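Local coordinates for orotidine 5'-phosphate decarboxylase (Methanocaldococcus jannaschii, PDB 4LUI), which probably catalyses the decarboxylation of orotidine 5'-monophosphate to UMP, the last step of de novo UMP synthesis, at residues G61-I64 with I65-K69; G107-G110 with E111-K115; P169-L172 with K173-E177; N200-D203 with E204-V208. All blocks are in the same frame, centred on the assembly; numbering follows the deposited sequence.

Interaction 1: residues G61-I64 with I65-K69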
ATOM      1  N   GLY B  61      -5.311 -14.074   0.771  1.00 20.40           N
ATOM      2  CA  GLY B  61      -4.003 -13.976   1.391  1.00 24.89           C
ATOM      3  C   GLY B  61      -2.895 -14.488   0.488  1.00 23.59           C
ATOM      4  O   GLY B  61      -3.123 -14.856  -0.669  1.00 21.79           O
ATOM      5  N   THR B  62      -1.687 -14.531   1.038  1.00 20.29           N
ATOM      6  CA  THR B  62      -0.498 -14.836   0.261  1.00 18.13           C
ATOM      7  C   THR B  62      -0.431 -16.263  -0.287  1.00 17.29           C
ATOM      8  O   THR B  62       0.470 -16.565  -1.060  1.00 18.29           O
ATOM      9  CB  THR B  62       0.776 -14.507   1.055  1.00 19.79           C
ATOM     10  OG1 THR B  62       0.758 -15.209   2.303  1.00 22.49           O
ATOM     11  CG2 THR B  62       0.838 -13.009   1.319  1.00 17.44           C
ATOM     12  N   GLU B  63      -1.370 -17.128   0.093  1.00 16.50           N
ATOM     13  CA  GLU B  63      -1.426 -18.475  -0.478  1.00 22.18           C
ATOM     14  C   GLU B  63      -1.407 -18.425  -2.008  1.00 21.57           C
ATOM     15  O   GLU B  63      -0.808 -19.281  -2.646  1.00 22.42           O
ATOM     16  CB  GLU B  63      -2.646 -19.271   0.025  1.00 25.36           C
ATOM     17  CG  GLU B  63      -4.013 -18.726  -0.403  1.00 25.71           C
ATOM     18  CD  GLU B  63      -4.450 -19.219  -1.780  1.00 29.65           C
ATOM     19  OE1 GLU B  63      -5.360 -18.605  -2.380  1.00 29.75           O
ATOM     20  OE2 GLU B  63      -3.883 -20.224  -2.258  1.00 30.80           O
ATOM     21  N   ILE B  64      -2.042 -17.404  -2.588  1.00 20.98           N
ATOM     22  CA  ILE B  64      -2.121 -17.309  -4.046  1.00 17.27           C
ATOM     23  C   ILE B  64      -0.743 -17.077  -4.674  1.00 18.66           C
ATOM     24  O   ILE B  64      -0.467 -17.556  -5.765  1.00 19.62           O
ATOM     25  CB  ILE B  64      -3.163 -16.234  -4.517  1.00 20.52           C
ATOM     26  CG1 ILE B  64      -3.397 -16.321  -6.027  1.00 19.04           C
ATOM     27  CG2 ILE B  64      -2.728 -14.827  -4.139  1.00 19.65           C
ATOM     28  CD1 ILE B  64      -3.822 -17.693  -6.511  1.00 22.72           C
ATOM     29  N   ILE B  65       0.122 -16.339  -3.982  1.00 15.76           N
ATOM     30  CA  ILE B  65       1.487 -16.135  -4.457  1.00 15.52           C
ATOM     31  C   ILE B  65       2.255 -17.458  -4.458  1.00 20.37           C
ATOM     32  O   ILE B  65       2.964 -17.780  -5.414  1.00 21.38           O
ATOM     33  CB  ILE B  65       2.221 -15.109  -3.581  1.00 14.52           C
ATOM     34  CG1 ILE B  65       1.432 -13.797  -3.536  1.00 17.29           C
ATOM     35  CG2 ILE B  65       3.654 -14.884  -4.099  1.00 19.09           C
ATOM     36  CD1 ILE B  65       2.065 -12.736  -2.655  1.00 17.79           C
ATOM     37  N   LYS B  66       2.097 -18.219  -3.380  1.00 19.40           N
ATOM     38  CA  LYS B  66       2.671 -19.565  -3.263  1.00 21.15           C
ATOM     39  C   LYS B  66       2.218 -20.447  -4.419  1.00 26.66           C
ATOM     40  O   LYS B  66       3.027 -21.136  -5.038  1.00 30.30           O
ATOM     41  CB  LYS B  66       2.265 -20.210  -1.931  1.00 23.02           C
ATOM     42  CG  LYS B  66       2.753 -21.656  -1.746  1.00 27.76           C
ATOM     43  CD  LYS B  66       2.396 -22.234  -0.363  1.00 32.32           C
ATOM     44  CE  LYS B  66       0.894 -22.459  -0.193  1.00 36.40           C
ATOM     45  NZ  LYS B  66       0.557 -23.259   1.033  1.00 40.58           N
ATOM     46  N   GLU B  67       0.923 -20.405  -4.714  1.00 21.97           N
ATOM     47  CA  GLU B  67       0.348 -21.275  -5.742  1.00 23.32           C
ATOM     48  C   GLU B  67       0.833 -20.875  -7.124  1.00 26.18           C
ATOM     49  O   GLU B  67       1.086 -21.731  -7.967  1.00 26.98           O
ATOM     50  CB  GLU B  67      -1.179 -21.234  -5.703  1.00 23.83           C
ATOM     51  CG  GLU B  67      -1.794 -21.889  -4.488  1.00 28.33           C
ATOM     52  CD  GLU B  67      -1.465 -23.369  -4.390  1.00 36.12           C
ATOM     53  OE1 GLU B  67      -1.569 -24.076  -5.416  1.00 35.50           O
ATOM     54  OE2 GLU B  67      -1.098 -23.821  -3.284  1.00 38.22           O
ATOM     55  N   ILE B  68       0.938 -19.569  -7.353  1.00 22.39           N
ATOM     56  CA  ILE B  68       1.447 -19.041  -8.613  1.00 28.00           C
ATOM     57  C   ILE B  68       2.881 -19.536  -8.804  1.00 37.33           C
ATOM     58  O   ILE B  68       3.298 -19.844  -9.926  1.00 36.00           O
ATOM     59  CB  ILE B  68       1.344 -17.487  -8.677  1.00 24.37           C
ATOM     60  CG1 ILE B  68      -0.106 -17.069  -8.924  1.00 21.20           C
ATOM     61  CG2 ILE B  68       2.229 -16.920  -9.780  1.00 27.59           C
ATOM     62  CD1 ILE B  68      -0.364 -15.576  -8.834  1.00 20.96           C
ATOM     63  N   LYS B  69       3.607 -19.666  -7.693  1.00 36.19           N
ATOM     64  CA  LYS B  69       4.975 -20.182  -7.716  1.00 41.95           C
ATOM     65  C   LYS B  69       5.068 -21.696  -7.939  1.00 38.96           C
ATOM     66  O   LYS B  69       6.040 -22.176  -8.523  1.00 41.23           O
ATOM     67  CB  LYS B  69       5.739 -19.784  -6.450  1.00 43.64           C
ATOM     68  CG  LYS B  69       6.154 -18.327  -6.418  1.00 39.93           C
ATOM     69  CD  LYS B  69       7.187 -18.017  -7.496  1.00 42.89           C
ATOM     70  CE  LYS B  69       8.542 -18.610  -7.167  1.00 35.59           C
ATOM     71  NZ  LYS B  69       9.620 -18.058  -8.040  1.00 32.64           N
TER
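Ile64 and Ile68 meet one helical turn apart through their longer branches, Ile64 CG1 standing 4.2 Å from Ile68 CD1. Beneath them the backbone is joined by the bond from Ile68 N to Ile64 O, 2.9 Å long. The methylene Ile68 CG1 rests on the same oxygen, 3.2 Å from Ile64 O, so that this carbonyl is met by both an amide and a hydrocarbon group. Ile64 presents CG1 on its carbonyl side, opposite the backbone N (chi1 -170°), and this brings the branch within range of the next turn. A second strip runs through Glu63 and Glu67. Glu67 N bonds to Glu63 O at 2.9 Å, and Glu63 OE2 settles against the methylene Glu67 CG at 3.5 Å. The two carboxylates are 30° from coplanar, with their OE2 atoms not in contact. Their mutual repulsion is probably eased by cations beyond the segments: Arg33 pairs with Glu63 OE1, which also bonds to Thr60 OG1, and Lys70 pairs with Glu67 OE2. At the N-terminal end of the helix Thr62 O takes a bond from Lys66 N (3.3 Å) and a weak one from Ile65 N, while the methyls Thr62 CG2 and Ile65 CD1 approach to 4.2 Å. Farther out, Ile64 and Ile68 touch Leu37 of helix 33-43, Ile65 and Ile68 reach Val76 of strand 75-82, and the backbone of Thr62 bonds to the second subunit. This is the first part of an amphipathic outer helix, 63-72, packed on the strands of a TIM barrel.

Interaction 2: residues G107-G110 with E111-K115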
ATOM      1  N   GLY B 107       9.097   5.238  -2.300  1.00 12.28           N
ATOM      2  CA  GLY B 107      10.212   5.962  -1.722  1.00 13.82           C
ATOM      3  C   GLY B 107       9.759   7.209  -0.976  1.00 14.77           C
ATOM      4  O   GLY B 107      10.532   7.767  -0.180  1.00 14.39           O
ATOM      5  N   PHE B 108       8.526   7.671  -1.222  1.00 15.09           N
ATOM      6  CA  PHE B 108       8.113   8.957  -0.635  1.00 16.83           C
ATOM      7  C   PHE B 108       8.064   8.967   0.890  1.00 16.73           C
ATOM      8  O   PHE B 108       8.166  10.028   1.505  1.00 17.53           O
ATOM      9  CB  PHE B 108       6.843   9.568  -1.291  1.00 18.16           C
ATOM     10  CG  PHE B 108       5.535   8.940  -0.873  1.00 20.72           C
ATOM     11  CD1 PHE B 108       4.858   8.086  -1.730  1.00 19.11           C
ATOM     12  CD2 PHE B 108       4.936   9.263   0.342  1.00 23.45           C
ATOM     13  CE1 PHE B 108       3.608   7.537  -1.362  1.00 14.41           C
ATOM     14  CE2 PHE B 108       3.709   8.699   0.712  1.00 24.79           C
ATOM     15  CZ  PHE B 108       3.059   7.831  -0.143  1.00 15.12           C
ATOM     16  N   VAL B 109       7.957   7.787   1.496  1.00 13.72           N
ATOM     17  CA  VAL B 109       7.919   7.688   2.950  1.00 17.89           C
ATOM     18  C   VAL B 109       9.315   7.740   3.584  1.00 17.54           C
ATOM     19  O   VAL B 109       9.450   7.754   4.805  1.00 19.10           O
ATOM     20  CB  VAL B 109       7.079   6.469   3.445  1.00 18.88           C
ATOM     21  CG1 VAL B 109       5.638   6.596   2.974  1.00 16.61           C
ATOM     22  CG2 VAL B 109       7.650   5.170   2.925  1.00 20.59           C
ATOM     23  N   GLY B 110      10.355   7.797   2.754  1.00 16.18           N
ATOM     24  CA  GLY B 110      11.685   8.091   3.264  1.00 15.59           C
ATOM     25  C   GLY B 110      12.643   6.921   3.215  1.00 16.72           C
ATOM     26  O   GLY B 110      12.247   5.776   3.005  1.00 17.47           O
ATOM     27  N   GLU B 111      13.914   7.218   3.442  1.00 18.68           N
ATOM     28  CA  GLU B 111      14.969   6.217   3.340  1.00 20.05           C
ATOM     29  C   GLU B 111      14.833   5.056   4.303  1.00 17.82           C
ATOM     30  O   GLU B 111      15.066   3.914   3.928  1.00 19.39           O
ATOM     31  CB  GLU B 111      16.327   6.864   3.610  1.00 23.22           C
ATOM     32  CG  GLU B 111      16.966   7.493   2.413  1.00 24.03           C
ATOM     33  CD  GLU B 111      18.395   7.907   2.694  1.00 23.51           C
ATOM     34  OE1 GLU B 111      19.043   7.276   3.551  1.00 28.73           O
ATOM     35  OE2 GLU B 111      18.862   8.859   2.053  1.00 32.90           O
ATOM     36  N   ASP B 112      14.527   5.354   5.560  1.00 18.35           N
ATOM     37  CA  ASP B 112      14.506   4.307   6.575  1.00 20.70           C
ATOM     38  C   ASP B 112      13.434   3.268   6.273  1.00 20.78           C
ATOM     39  O   ASP B 112      13.646   2.075   6.474  1.00 18.14           O
ATOM     40  CB  ASP B 112      14.389   4.869   8.009  1.00 18.34           C
ATOM     41  CG  ASP B 112      13.172   5.754   8.218  1.00 19.27           C
ATOM     42  OD1 ASP B 112      12.452   6.066   7.244  1.00 18.88           O
ATOM     43  OD2 ASP B 112      12.952   6.150   9.382  1.00 19.88           O
ATOM     44  N   SER B 113      12.293   3.721   5.766  1.00 16.02           N
ATOM     45  CA  SER B 113      11.215   2.796   5.428  1.00 14.50           C
ATOM     46  C   SER B 113      11.622   1.872   4.284  1.00 16.30           C
ATOM     47  O   SER B 113      11.305   0.685   4.289  1.00 16.11           O
ATOM     48  CB  SER B 113       9.951   3.563   5.073  1.00 13.95           C
ATOM     49  OG  SER B 113       9.454   4.211   6.222  1.00 15.36           O
ATOM     50  N   VAL B 114      12.332   2.419   3.305  1.00 15.69           N
ATOM     51  CA  VAL B 114      12.809   1.606   2.194  1.00 18.23           C
ATOM     52  C   VAL B 114      13.874   0.603   2.666  1.00 16.14           C
ATOM     53  O   VAL B 114      13.807  -0.592   2.344  1.00 16.17           O
ATOM     54  CB  VAL B 114      13.354   2.481   1.054  1.00 19.68           C
ATOM     55  CG1 VAL B 114      13.978   1.613  -0.024  1.00 17.44           C
ATOM     56  CG2 VAL B 114      12.240   3.361   0.478  1.00 17.89           C
ATOM     57  N   LYS B 115      14.828   1.093   3.448  1.00 14.46           N
ATOM     58  CA  LYS B 115      15.886   0.255   4.024  1.00 16.18           C
ATOM     59  C   LYS B 115      15.331  -0.929   4.821  1.00 18.63           C
ATOM     60  O   LYS B 115      15.870  -2.033   4.768  1.00 19.61           O
ATOM     61  CB  LYS B 115      16.792   1.111   4.917  1.00 18.41           C
ATOM     62  CG  LYS B 115      17.807   1.959   4.161  1.00 33.64           C
ATOM     63  CD  LYS B 115      18.679   2.752   5.140  1.00 43.74           C
ATOM     64  CE  LYS B 115      19.939   3.312   4.488  1.00 48.94           C
ATOM     65  NZ  LYS B 115      20.856   2.225   4.029  1.00 49.28           N
TER
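The first torsion of Val109 brings it onto Ser113: chi1 of -61° places CG2 between the backbone N and the carbonyl carbon, from where this methyl presses on Ser113 CB at 3.5 Å. In Ser113, chi1 of -68° turns OG to the backbone N side, where it hydrogen-bonds to Asp84 O outside the two segments. Val114 likewise holds CG2 beside its own backbone N, and this one methyl serves two neighbours: it sits 3.5 Å from Gly110 O and, lying against the start of the turn, 4.0 Å from Gly107 CA. That turn is type I and runs from Gly107 to Gly110, closed by the bond from Gly110 N to Gly107 O at 2.9 Å. Gly110 then takes the N-cap position with a positive phi of 110°, where a CB would be jammed against Val109 O. Its carbonyl oxygen receives Val114 N in a weak bond of 3.4 Å, the opening link of the helix. Asp112 OD1 folds back on the helix start and accepts a weak bond from Ser113 N, 2.8 Å away. The dimer interface lies along the loop: Phe108 stacks on Phe108 of the second subunit, and Val109 O bonds to His136 NE2 of that subunit. Within its own chain the turn leads from barrel strand 102-106 into helix 111-124, from which Glu111 reaches across to helix 147-157, where it is salt-bridged to Lys156, and Ser113 packs on Pro86 of helix 86-97.

Interaction 3: residues P169-L172 with K173-E177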
ATOM      1  N   PRO B 169       8.836   9.128 -23.784  1.00 19.88           N
ATOM      2  CA  PRO B 169      10.123   8.443 -23.986  1.00 22.56           C
ATOM      3  C   PRO B 169      11.295   9.297 -23.531  1.00 23.67           C
ATOM      4  O   PRO B 169      12.237   8.792 -22.914  1.00 23.25           O
ATOM      5  CB  PRO B 169      10.184   8.255 -25.499  1.00 21.64           C
ATOM      6  CG  PRO B 169       8.723   8.169 -25.913  1.00 25.37           C
ATOM      7  CD  PRO B 169       8.032   9.168 -25.017  1.00 23.76           C
ATOM      8  N   GLU B 170      11.233  10.587 -23.836  1.00 22.02           N
ATOM      9  CA  GLU B 170      12.312  11.489 -23.455  1.00 26.11           C
ATOM     10  C   GLU B 170      12.461  11.531 -21.936  1.00 22.44           C
ATOM     11  O   GLU B 170      13.567  11.636 -21.415  1.00 23.32           O
ATOM     12  CB  GLU B 170      12.069  12.891 -24.015  1.00 26.04           C
ATOM     13  CG  GLU B 170      12.006  12.959 -25.547  1.00 32.55           C
ATOM     14  CD  GLU B 170      10.611  12.709 -26.120  1.00 34.67           C
ATOM     15  OE1 GLU B 170       9.705  12.289 -25.370  1.00 28.05           O
ATOM     16  OE2 GLU B 170      10.425  12.949 -27.334  1.00 40.33           O
ATOM     17  N   ARG B 171      11.338  11.448 -21.229  1.00 20.57           N
ATOM     18  CA  ARG B 171      11.354  11.448 -19.769  1.00 18.38           C
ATOM     19  C   ARG B 171      11.880  10.125 -19.218  1.00 20.53           C
ATOM     20  O   ARG B 171      12.615  10.100 -18.226  1.00 19.81           O
ATOM     21  CB  ARG B 171       9.957  11.749 -19.224  1.00 21.63           C
ATOM     22  CG  ARG B 171       9.828  11.656 -17.715  1.00 18.84           C
ATOM     23  CD  ARG B 171      10.687  12.702 -16.996  1.00 18.07           C
ATOM     24  NE  ARG B 171      10.703  12.430 -15.561  1.00 19.58           N
ATOM     25  CZ  ARG B 171      11.590  12.924 -14.704  1.00 19.73           C
ATOM     26  NH1 ARG B 171      12.551  13.745 -15.118  1.00 20.77           N
ATOM     27  NH2 ARG B 171      11.516  12.586 -13.425  1.00 17.68           N
ATOM     28  N   LEU B 172      11.501   9.022 -19.861  1.00 18.48           N
ATOM     29  CA  LEU B 172      12.005   7.705 -19.470  1.00 19.14           C
ATOM     30  C   LEU B 172      13.533   7.658 -19.582  1.00 18.84           C
ATOM     31  O   LEU B 172      14.224   7.149 -18.694  1.00 20.18           O
ATOM     32  CB  LEU B 172      11.355   6.616 -20.337  1.00 16.83           C
ATOM     33  CG  LEU B 172      11.688   5.160 -19.995  1.00 22.57           C
ATOM     34  CD1 LEU B 172      11.325   4.841 -18.553  1.00 22.75           C
ATOM     35  CD2 LEU B 172      10.941   4.222 -20.938  1.00 22.33           C
ATOM     36  N   LYS B 173      14.063   8.220 -20.660  1.00 19.16           N
ATOM     37  CA  LYS B 173      15.510   8.292 -20.835  1.00 19.45           C
ATOM     38  C   LYS B 173      16.170   9.072 -19.692  1.00 26.50           C
ATOM     39  O   LYS B 173      17.214   8.675 -19.179  1.00 24.33           O
ATOM     40  CB  LYS B 173      15.852   8.911 -22.190  1.00 18.30           C
ATOM     41  CG  LYS B 173      17.337   8.944 -22.498  1.00 24.74           C
ATOM     42  CD  LYS B 173      17.587   9.411 -23.920  1.00 33.79           C
ATOM     43  CE  LYS B 173      19.071   9.375 -24.274  1.00 44.04           C
ATOM     44  NZ  LYS B 173      19.846  10.441 -23.575  1.00 47.90           N
ATOM     45  N   GLU B 174      15.552  10.173 -19.280  1.00 19.75           N
ATOM     46  CA  GLU B 174      16.092  10.972 -18.185  1.00 18.78           C
ATOM     47  C   GLU B 174      16.101  10.180 -16.876  1.00 18.34           C
ATOM     48  O   GLU B 174      17.066  10.235 -16.109  1.00 20.69           O
ATOM     49  CB  GLU B 174      15.289  12.263 -18.017  1.00 18.47           C
ATOM     50  CG  GLU B 174      15.453  13.225 -19.168  1.00 22.81           C
ATOM     51  CD  GLU B 174      14.523  14.421 -19.073  1.00 29.91           C
ATOM     52  OE1 GLU B 174      13.428  14.283 -18.497  1.00 28.41           O
ATOM     53  OE2 GLU B 174      14.895  15.503 -19.573  1.00 31.99           O
ATOM     54  N   ILE B 175      15.023   9.450 -16.630  1.00 18.71           N
ATOM     55  CA  ILE B 175      14.911   8.625 -15.436  1.00 17.72           C
ATOM     56  C   ILE B 175      16.009   7.547 -15.379  1.00 23.21           C
ATOM     57  O   ILE B 175      16.677   7.395 -14.361  1.00 20.81           O
ATOM     58  CB  ILE B 175      13.504   7.994 -15.336  1.00 21.78           C
ATOM     59  CG1 ILE B 175      12.450   9.094 -15.171  1.00 20.70           C
ATOM     60  CG2 ILE B 175      13.422   7.044 -14.170  1.00 25.16           C
ATOM     61  CD1 ILE B 175      11.038   8.617 -15.469  1.00 19.72           C
ATOM     62  N   LYS B 176      16.198   6.814 -16.474  1.00 26.19           N
ATOM     63  CA  LYS B 176      17.236   5.788 -16.528  1.00 28.67           C
ATOM     64  C   LYS B 176      18.609   6.383 -16.283  1.00 29.48           C
ATOM     65  O   LYS B 176      19.462   5.760 -15.645  1.00 35.62           O
ATOM     66  CB  LYS B 176      17.231   5.062 -17.878  1.00 33.17           C
ATOM     67  CG  LYS B 176      16.239   3.924 -17.967  1.00 38.85           C
ATOM     68  CD  LYS B 176      16.294   3.226 -19.321  1.00 39.45           C
ATOM     69  CE  LYS B 176      17.660   2.615 -19.596  1.00 34.93           C
ATOM     70  NZ  LYS B 176      17.864   1.319 -18.899  1.00 33.77           N
ATOM     71  N   GLU B 177      18.832   7.591 -16.793  1.00 22.77           N
ATOM     72  CA  GLU B 177      20.155   8.194 -16.713  1.00 23.86           C
ATOM     73  C   GLU B 177      20.492   8.685 -15.309  1.00 25.71           C
ATOM     74  O   GLU B 177      21.651   8.692 -14.919  1.00 28.02           O
ATOM     75  CB  GLU B 177      20.321   9.288 -17.770  1.00 27.47           C
ATOM     76  CG  GLU B 177      20.322   8.712 -19.194  1.00 38.63           C
ATOM     77  CD  GLU B 177      20.645   9.735 -20.265  1.00 51.49           C
ATOM     78  OE1 GLU B 177      20.757  10.935 -19.937  1.00 57.14           O
ATOM     79  OE2 GLU B 177      20.793   9.334 -21.440  1.00 51.75           O
TER
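Arg171 lies across two side chains of the next turn. Its guanidinium carries Ile175 CG1 over one face, 3.6 Å above the plane and offset toward the rim, and meets Glu174 OE1 at its edge. The Arg171 NH1 to Glu174 OE1 distance of 3.5 Å makes a long salt bridge, with the carboxylate turned 84° from the guanidinium. CG opposite the backbone N (chi1 175°) and a bend at chi2 bring the group over Ile175. Arg171 NH2 has further salt bridges to Glu133 and Asp148 elsewhere in the chain. A leucine in its place would probably leave Glu133, Asp148 and Glu174 without their shared cation, and Ile175 CG1 without the flat group it packs on.

The backbone is satisfied by successive helical bonds, Lys173 N to Pro169 O (3.0 Å) being followed by Glu174 to Glu170, Ile175 to Arg171 and Lys176 to Leu172. On the exposed side Lys173 NZ forms a salt bridge with Glu177 OE2 (2.6 Å) from its syn side, well out of the carboxylate plane, and Lys176 NZ pairs with Asp206. The chemistry thus implies a helix several of whose charges find mates, while one arginine gathers carboxylates from this helix and beyond.

Interaction 4: residues N200-D203 with E204-V208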
ATOM      1  N   ASN B 200      14.316   1.054 -27.696  1.00 26.80           N
ATOM      2  CA  ASN B 200      15.719   1.397 -27.929  1.00 30.84           C
ATOM      3  C   ASN B 200      16.378   2.031 -26.706  1.00 28.99           C
ATOM      4  O   ASN B 200      17.601   2.180 -26.652  1.00 34.40           O
ATOM      5  CB  ASN B 200      15.857   2.304 -29.152  1.00 37.64           C
ATOM      6  CG  ASN B 200      14.838   3.424 -29.165  1.00 48.96           C
ATOM      7  OD1 ASN B 200      14.564   4.037 -28.137  1.00 58.55           O
ATOM      8  ND2 ASN B 200      14.259   3.688 -30.332  1.00 53.22           N
ATOM      9  N   ILE B 201      15.549   2.401 -25.732  1.00 26.09           N
ATOM     10  CA  ILE B 201      15.994   2.981 -24.470  1.00 22.36           C
ATOM     11  C   ILE B 201      16.238   1.876 -23.453  1.00 27.33           C
ATOM     12  O   ILE B 201      17.110   1.984 -22.600  1.00 27.83           O
ATOM     13  CB  ILE B 201      14.916   3.937 -23.902  1.00 25.75           C
ATOM     14  CG1 ILE B 201      14.657   5.088 -24.876  1.00 35.46           C
ATOM     15  CG2 ILE B 201      15.314   4.482 -22.530  1.00 31.22           C
ATOM     16  CD1 ILE B 201      13.692   6.131 -24.349  1.00 37.05           C
ATOM     17  N   LEU B 202      15.470   0.799 -23.569  1.00 26.26           N
ATOM     18  CA  LEU B 202      15.504  -0.286 -22.597  1.00 23.22           C
ATOM     19  C   LEU B 202      16.491  -1.383 -22.986  1.00 21.40           C
ATOM     20  O   LEU B 202      16.893  -1.483 -24.146  1.00 28.18           O
ATOM     21  CB  LEU B 202      14.097  -0.869 -22.432  1.00 19.34           C
ATOM     22  CG  LEU B 202      13.024   0.149 -22.035  1.00 17.32           C
ATOM     23  CD1 LEU B 202      11.635  -0.474 -22.123  1.00 18.57           C
ATOM     24  CD2 LEU B 202      13.266   0.706 -20.635  1.00 17.12           C
ATOM     25  N   ASP B 203      16.908  -2.186 -22.010  1.00 19.95           N
ATOM     26  CA  ASP B 203      17.743  -3.353 -22.298  1.00 21.71           C
ATOM     27  C   ASP B 203      17.229  -4.607 -21.596  1.00 22.75           C
ATOM     28  O   ASP B 203      16.113  -4.606 -21.038  1.00 18.23           O
ATOM     29  CB  ASP B 203      19.241  -3.097 -22.015  1.00 23.54           C
ATOM     30  CG  ASP B 203      19.555  -2.864 -20.542  1.00 28.11           C
ATOM     31  OD1 ASP B 203      18.745  -3.214 -19.668  1.00 22.83           O
ATOM     32  OD2 ASP B 203      20.654  -2.335 -20.254  1.00 28.42           O
ATOM     33  N   GLU B 204      18.047  -5.655 -21.610  1.00 22.89           N
ATOM     34  CA  GLU B 204      17.629  -6.980 -21.153  1.00 18.76           C
ATOM     35  C   GLU B 204      17.441  -7.046 -19.643  1.00 19.69           C
ATOM     36  O   GLU B 204      16.885  -8.020 -19.119  1.00 21.99           O
ATOM     37  CB  GLU B 204      18.609  -8.065 -21.640  1.00 20.26           C
ATOM     38  CG  GLU B 204      19.925  -8.139 -20.882  1.00 27.99           C
ATOM     39  CD  GLU B 204      20.987  -7.226 -21.458  1.00 33.32           C
ATOM     40  OE1 GLU B 204      20.634  -6.303 -22.225  1.00 27.53           O
ATOM     41  OE2 GLU B 204      22.181  -7.445 -21.152  1.00 31.51           O
ATOM     42  N   ASN B 205      17.884  -6.006 -18.939  1.00 20.77           N
ATOM     43  CA  ASN B 205      17.643  -5.933 -17.504  1.00 16.48           C
ATOM     44  C   ASN B 205      16.441  -5.086 -17.114  1.00 17.97           C
ATOM     45  O   ASN B 205      16.049  -5.059 -15.946  1.00 17.44           O
ATOM     46  CB  ASN B 205      18.897  -5.474 -16.779  1.00 21.21           C
ATOM     47  CG  ASN B 205      19.996  -6.505 -16.860  1.00 23.74           C
ATOM     48  OD1 ASN B 205      19.795  -7.665 -16.486  1.00 26.27           O
ATOM     49  ND2 ASN B 205      21.141  -6.113 -17.391  1.00 22.95           N
ATOM     50  N   ASP B 206      15.840  -4.415 -18.092  1.00 16.42           N
ATOM     51  CA  ASP B 206      14.578  -3.709 -17.853  1.00 17.30           C
ATOM     52  C   ASP B 206      13.384  -4.642 -18.071  1.00 17.75           C
ATOM     53  O   ASP B 206      13.534  -5.737 -18.623  1.00 17.68           O
ATOM     54  CB  ASP B 206      14.465  -2.498 -18.783  1.00 14.46           C
ATOM     55  CG  ASP B 206      15.584  -1.489 -18.566  1.00 16.07           C
ATOM     56  OD1 ASP B 206      15.945  -1.239 -17.399  1.00 18.53           O
ATOM     57  OD2 ASP B 206      16.099  -0.951 -19.563  1.00 20.84           O
ATOM     58  N   TYR B 207      12.208  -4.205 -17.627  1.00 15.22           N
ATOM     59  CA  TYR B 207      10.970  -4.946 -17.861  1.00 15.66           C
ATOM     60  C   TYR B 207       9.939  -4.025 -18.489  1.00 15.55           C
ATOM     61  O   TYR B 207       9.833  -2.851 -18.114  1.00 13.87           O
ATOM     62  CB  TYR B 207      10.355  -5.437 -16.548  1.00 16.07           C
ATOM     63  CG  TYR B 207      11.183  -6.351 -15.676  1.00 18.56           C
ATOM     64  CD1 TYR B 207      12.258  -5.856 -14.931  1.00 17.78           C
ATOM     65  CD2 TYR B 207      10.847  -7.694 -15.540  1.00 16.94           C
ATOM     66  CE1 TYR B 207      12.998  -6.686 -14.105  1.00 20.24           C
ATOM     67  CE2 TYR B 207      11.581  -8.535 -14.710  1.00 17.68           C
ATOM     68  CZ  TYR B 207      12.651  -8.018 -13.992  1.00 20.10           C
ATOM     69  OH  TYR B 207      13.391  -8.839 -13.171  1.00 25.95           O
ATOM     70  N   VAL B 208       9.166  -4.554 -19.430  1.00 13.42           N
ATOM     71  CA  VAL B 208       7.965  -3.859 -19.871  1.00 14.49           C
ATOM     72  C   VAL B 208       6.749  -4.598 -19.335  1.00 14.02           C
ATOM     73  O   VAL B 208       6.713  -5.834 -19.311  1.00 16.68           O
ATOM     74  CB  VAL B 208       7.865  -3.707 -21.411  1.00 19.97           C
ATOM     75  CG1 VAL B 208       8.881  -2.687 -21.920  1.00 21.12           C
ATOM     76  CG2 VAL B 208       8.040  -5.059 -22.109  1.00 22.13           C
TER
HETATM   77  O   HOH W   1      18.662  -1.791 -17.346  1.00 20.54           O
HETATM   78  O   HOH W   2      21.734  -3.487 -17.939  1.00 26.69           O
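Leu202, Asp206 and Val208 form the tight side of this contact. Leu202 CD1 meets Val208 CG1 at 3.5 Å, and the other methyl, Leu202 CD2, lies 3.5 Å from Asp206 OD2. That oxygen accepts Asp203 N at 2.9 Å on its anti side, 34° out of the carboxylate plane, and is salt-bridged to Lys176. Asp206 OD1 takes Val183 N, so protein partners grip both oxygens. Asp206 N returns a bond to Asp203 O at 3.0 Å, coming from above the carbonyl plane. A leucine here would probably leave Asp203 N, Val183 N and Lys176 without this acceptor group.

The other side is looser and wetter. Asp203 OD1 accepts Asn205 N at 3.0 Å, an Asx turn, and a water bridges it to Asp206 OD1. A second water donates to Asp203 OD2 at 2.8 Å and accepts from Asn205 ND2. Asp203 OD1 and Asp206 OD2 stand only 3.5 Å apart; the water and the lysine probably soften that repulsion. Together Asp203 to Asp206 make a type I beta turn with an aspartate at each end, delivering the chain into strand 207-210, the last of the eight strands of the TIM barrel.

Overall arrangement
Along the chain the four contacts come in series, each a short local closure, and none nests in or crosses another. Interaction 1 closes the first turns of helix 63-72, between strands 49-53 and 75-82. Interaction 2 follows strand 102-106 and starts helix 111-124; its centre is about 27 Å from that of interaction 1, and both touch the second subunit. Interaction 3 lies on helix 169-179, the crossover between strands 161-163 and 183-186. Interaction 4 closes the turn before strand 207-210. Only interactions 3 and 4 touch, with Ile201 packed on Lys173 besides the Lys176 link. Interaction 1 lies across the chain's centre from both, so helices and loops are tied to barrel strands on both sides.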